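Local coordinates for sensory box/GGDEF family protein (Caulobacter crescentus, PDB 4YME) that probably makes the second messenger cyclic di-GMP through its diguanylate cyclase (GGDEF) domain, the part of a larger membrane sensory protein held in this chain, at residues L34-H43 with A122-Y132. Numbering follows the deposited sequence. Where two conformers were deposited one is given.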
loop_
_atom_site.group_PDB
_atom_site.type_symbol
_atom_site.label_atom_id
_atom_site.label_comp_id
_atom_site.label_asym_id
_atom_site.label_seq_id
_atom_site.Cartn_x
_atom_site.Cartn_y
_atom_site.Cartn_z
ATOM N N LEU A 34 8.178 -11.517 -5.148
ATOM C CA LEU A 34 7.087 -10.597 -5.396
ATOM C C LEU A 34 6.091 -10.682 -4.239
ATOM O O LEU A 34 5.629 -11.775 -3.902
ATOM C CB LEU A 34 6.392 -10.974 -6.697
ATOM C CG LEU A 34 5.105 -10.262 -7.071
ATOM C CD1 LEU A 34 5.361 -8.860 -7.240
ATOM C CD2 LEU A 34 4.486 -10.977 -8.346
ATOM N N ALA A 35 5.775 -9.535 -3.667
ATOM C CA ALA A 35 4.819 -9.405 -2.538
ATOM C C ALA A 35 3.857 -8.277 -2.796
ATOM O O ALA A 35 4.231 -7.261 -3.453
ATOM C CB ALA A 35 5.531 -9.128 -1.244
ATOM N N VAL A 36 2.635 -8.438 -2.321
ATOM C CA VAL A 36 1.598 -7.401 -2.419
ATOM C C VAL A 36 1.212 -7.031 -1.013
ATOM O O VAL A 36 0.802 -7.890 -0.232
ATOM C CB VAL A 36 0.409 -7.875 -3.232
ATOM C CG1 VAL A 36 -0.717 -6.882 -3.254
ATOM C CG2 VAL A 36 0.924 -8.294 -4.676
ATOM N N ILE A 37 1.243 -5.739 -0.733
ATOM C CA ILE A 37 0.990 -5.181 0.567
ATOM C C ILE A 37 -0.189 -4.263 0.480
ATOM O O ILE A 37 -0.125 -3.260 -0.235
ATOM C CB ILE A 37 2.199 -4.449 1.108
ATOM C CG1 ILE A 37 3.411 -5.368 1.167
ATOM C CG2 ILE A 37 1.899 -3.872 2.470
ATOM C CD1 ILE A 37 4.734 -4.732 1.414
ATOM N N CYS A 38 -1.254 -4.582 1.195
ATOM C CA CYS A 38 -2.431 -3.733 1.274
ATOM C C CYS A 38 -2.401 -2.919 2.569
ATOM O O CYS A 38 -2.161 -3.468 3.637
ATOM C CB CYS A 38 -3.661 -4.644 1.195
ATOM S SG CYS A 38 -5.271 -3.843 1.115
ATOM N N ILE A 39 -2.643 -1.615 2.466
ATOM C CA ILE A 39 -2.445 -0.692 3.573
ATOM C C ILE A 39 -3.667 0.158 3.753
ATOM O O ILE A 39 -4.268 0.583 2.764
ATOM C CB ILE A 39 -1.308 0.293 3.246
ATOM C CG1 ILE A 39 -0.001 -0.442 2.981
ATOM C CG2 ILE A 39 -1.165 1.386 4.317
ATOM C CD1 ILE A 39 1.069 0.372 2.259
ATOM N N ASP A 40 -4.072 0.400 4.995
ATOM C CA ASP A 40 -5.106 1.400 5.188
ATOM C C ASP A 40 -4.795 2.245 6.385
ATOM O O ASP A 40 -3.872 1.936 7.106
ATOM C CB ASP A 40 -6.495 0.860 5.121
ATOM C CG ASP A 40 -6.952 0.181 6.334
ATOM O OD1 ASP A 40 -6.182 0.021 7.289
ATOM O OD2 ASP A 40 -8.190 -0.032 6.339
ATOM N N LEU A 41 -5.467 3.373 6.507
ATOM C CA LEU A 41 -5.144 4.350 7.536
ATOM C C LEU A 41 -6.091 4.185 8.732
ATOM O O LEU A 41 -7.307 4.094 8.582
ATOM C CB LEU A 41 -5.214 5.787 6.971
ATOM C CG LEU A 41 -4.225 6.047 5.834
ATOM C CD1 LEU A 41 -4.371 7.494 5.375
ATOM C CD2 LEU A 41 -2.734 5.739 6.247
ATOM N N ASP A 42 -5.510 4.251 9.917
ATOM C CA ASP A 42 -6.265 3.974 11.157
ATOM C C ASP A 42 -7.278 5.051 11.474
ATOM O O ASP A 42 -8.334 4.759 12.082
ATOM C CB ASP A 42 -5.301 3.780 12.313
ATOM C CG ASP A 42 -4.537 2.443 12.239
ATOM O OD1 ASP A 42 -4.773 1.604 11.359
ATOM O OD2 ASP A 42 -3.661 2.308 13.082
ATOM N N HIS A 43 -7.002 6.294 11.092
ATOM C CA HIS A 43 -7.835 7.429 11.554
ATOM C C HIS A 43 -8.292 8.357 10.443
ATOM O O HIS A 43 -8.554 9.548 10.645
ATOM C CB HIS A 43 -7.131 8.208 12.648
ATOM C CG HIS A 43 -6.585 7.353 13.740
ATOM N ND1 HIS A 43 -7.381 6.758 14.689
ATOM C CD2 HIS A 43 -5.316 7.029 14.042
ATOM C CE1 HIS A 43 -6.614 6.070 15.514
ATOM N NE2 HIS A 43 -5.355 6.225 15.155
ATOM N N ALA A 122 -3.978 12.700 13.137
ATOM C CA ALA A 122 -3.488 11.345 13.464
ATOM C C ALA A 122 -3.352 10.476 12.241
ATOM O O ALA A 122 -4.244 10.326 11.404
ATOM C CB ALA A 122 -4.401 10.705 14.436
HETATM N N MSE A 123 -2.139 9.948 12.091
HETATM C CA MSE A 123 -1.875 8.981 11.011
HETATM C C MSE A 123 -1.839 7.595 11.724
HETATM O O MSE A 123 -2.585 7.372 12.671
HETATM C CB MSE A 123 -0.644 9.372 10.155
HETATM C CG MSE A 123 -0.763 10.619 9.255
HETATM SE SE MSE A 123 -1.131 10.434 7.294
HETATM C CE MSE A 123 0.416 9.387 6.762
ATOM N N GLY A 124 -1.011 6.649 11.288
ATOM C CA GLY A 124 -1.067 5.283 11.760
ATOM C C GLY A 124 -1.729 4.451 10.683
ATOM O O GLY A 124 -2.708 4.856 10.114
ATOM N N SER A 125 -1.193 3.274 10.443
ATOM C CA SER A 125 -1.709 2.396 9.400
ATOM C C SER A 125 -1.745 0.944 9.853
ATOM O O SER A 125 -1.068 0.563 10.841
ATOM C CB SER A 125 -0.772 2.493 8.219
ATOM O OG SER A 125 0.540 2.019 8.528
ATOM N N SER A 126 -2.495 0.150 9.110
ATOM C CA SER A 126 -2.526 -1.290 9.231
ATOM C C SER A 126 -2.225 -1.884 7.893
ATOM O O SER A 126 -2.491 -1.224 6.877
ATOM C CB SER A 126 -3.893 -1.735 9.680
ATOM O OG SER A 126 -4.194 -1.255 10.980
ATOM N N LEU A 127 -1.645 -3.056 7.843
ATOM C CA LEU A 127 -1.287 -3.661 6.586
ATOM C C LEU A 127 -1.407 -5.160 6.583
ATOM O O LEU A 127 -1.355 -5.811 7.666
ATOM C CB LEU A 127 0.029 -3.180 6.047
ATOM C CG LEU A 127 1.296 -3.405 6.737
ATOM C CD1 LEU A 127 1.750 -4.829 6.580
ATOM C CD2 LEU A 127 2.331 -2.488 6.062
ATOM N N GLY A 128 -1.612 -5.699 5.399
ATOM C CA GLY A 128 -1.633 -7.138 5.146
ATOM C C GLY A 128 -0.747 -7.465 3.991
ATOM O O GLY A 128 -0.684 -6.671 3.022
ATOM N N VAL A 129 -0.142 -8.624 4.007
ATOM C CA VAL A 129 0.851 -9.029 3.034
ATOM C C VAL A 129 0.442 -10.340 2.386
ATOM O O VAL A 129 0.144 -11.329 3.090
ATOM C CB VAL A 129 2.236 -9.214 3.679
ATOM C CG1 VAL A 129 3.291 -9.646 2.611
ATOM C CG2 VAL A 129 2.683 -7.940 4.347
ATOM N N SER A 130 0.521 -10.397 1.069
ATOM C CA SER A 130 0.398 -11.628 0.300
ATOM C C SER A 130 1.646 -11.864 -0.508
ATOM O O SER A 130 2.222 -10.932 -1.101
ATOM C CB SER A 130 -0.795 -11.564 -0.627
ATOM O OG SER A 130 -1.933 -11.205 0.110
ATOM N N LEU A 131 2.115 -13.122 -0.578
ATOM C CA LEU A 131 3.340 -13.479 -1.269
ATOM C C LEU A 131 3.034 -14.347 -2.466
ATOM O O LEU A 131 2.192 -15.259 -2.406
ATOM C CB LEU A 131 4.249 -14.275 -0.303
ATOM C CG LEU A 131 4.604 -13.602 1.023
ATOM C CD1 LEU A 131 5.412 -14.548 1.953
ATOM C CD2 LEU A 131 5.315 -12.329 0.741
ATOM N N TYR A 132 3.666 -14.060 -3.592
ATOM C CA TYR A 132 3.607 -14.899 -4.768
ATOM C C TYR A 132 4.605 -16.086 -4.605
ATOM O O TYR A 132 5.713 -15.854 -4.133
ATOM C CB TYR A 132 4.008 -14.070 -6.006
ATOM C CG TYR A 132 4.080 -14.877 -7.283
ATOM C CD1 TYR A 132 2.929 -15.128 -8.040
ATOM C CD2 TYR A 132 5.280 -15.379 -7.752
ATOM C CE1 TYR A 132 2.984 -15.883 -9.189
ATOM C CE2 TYR A 132 5.325 -16.163 -8.889
ATOM C CZ TYR A 132 4.172 -16.414 -9.600
ATOM O OH TYR A 132 4.230 -17.158 -10.764
HETATM O O HOH W 1 -0.634 1.570 13.234
HETATM O O HOH W 2 -6.683 11.518 11.489
HETATM O O HOH W 3 -4.572 7.320 10.127
#
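Ile37 and Leu127 run alongside each other on one face of the sheet, their branches in contact. Ile37 CG2 touches Leu127 CD2 at 3.9 Å. On its other branch, Ile37 CG1 runs beside Val129 CG2. Ile39 CG1 packs against Leu127 CB in the same manner. The methyl of Ala35 meets Leu131 CD2 at 3.8 Å, completing an apolar row along this face. On the other face Val36 and Asp40 stand across from Ser130 and Ser126. Cys38 is paired there with Gly128, which has no side chain. Asp40 OD2 forms a salt bridge with Lys154 of helix 139-156. Six backbone hydrogen bonds join strands 34-41 and 125-131, antiparallel at 162°, and Tyr132 N adds one to Leu34 O. They pair the first strand with the edge strand of the four-stranded sheet, order 2-3-1-4, in the ferredoxin-like GGDEF domain. A further one, Asp42 N to Gly124 O, is nearly straight at 177° but meets the oxygen from above the carbonyl plane. The Asp42 carboxylate reaches across Gly124, and its OD1 lies 2.9 Å from Ser126 OG. Ser126 OG sits anti to its carbonyl carbon (chi1 -64°), which turns it to that oxygen. A water donates to both Asp42 OD2 and Ser125 O. The His43 ring presents its CD2 edge to Met123 O, 3.1 Å away and near the ring plane, while Ala122 CB comes in obliquely at 3.8 Å from CD2. With an alanine in place of His43, Ala122 CB and Met123 O would probably lose their ring neighbour and a gap would open there. Two waters link the backbones, one of them joining His43 O to Ala122 O.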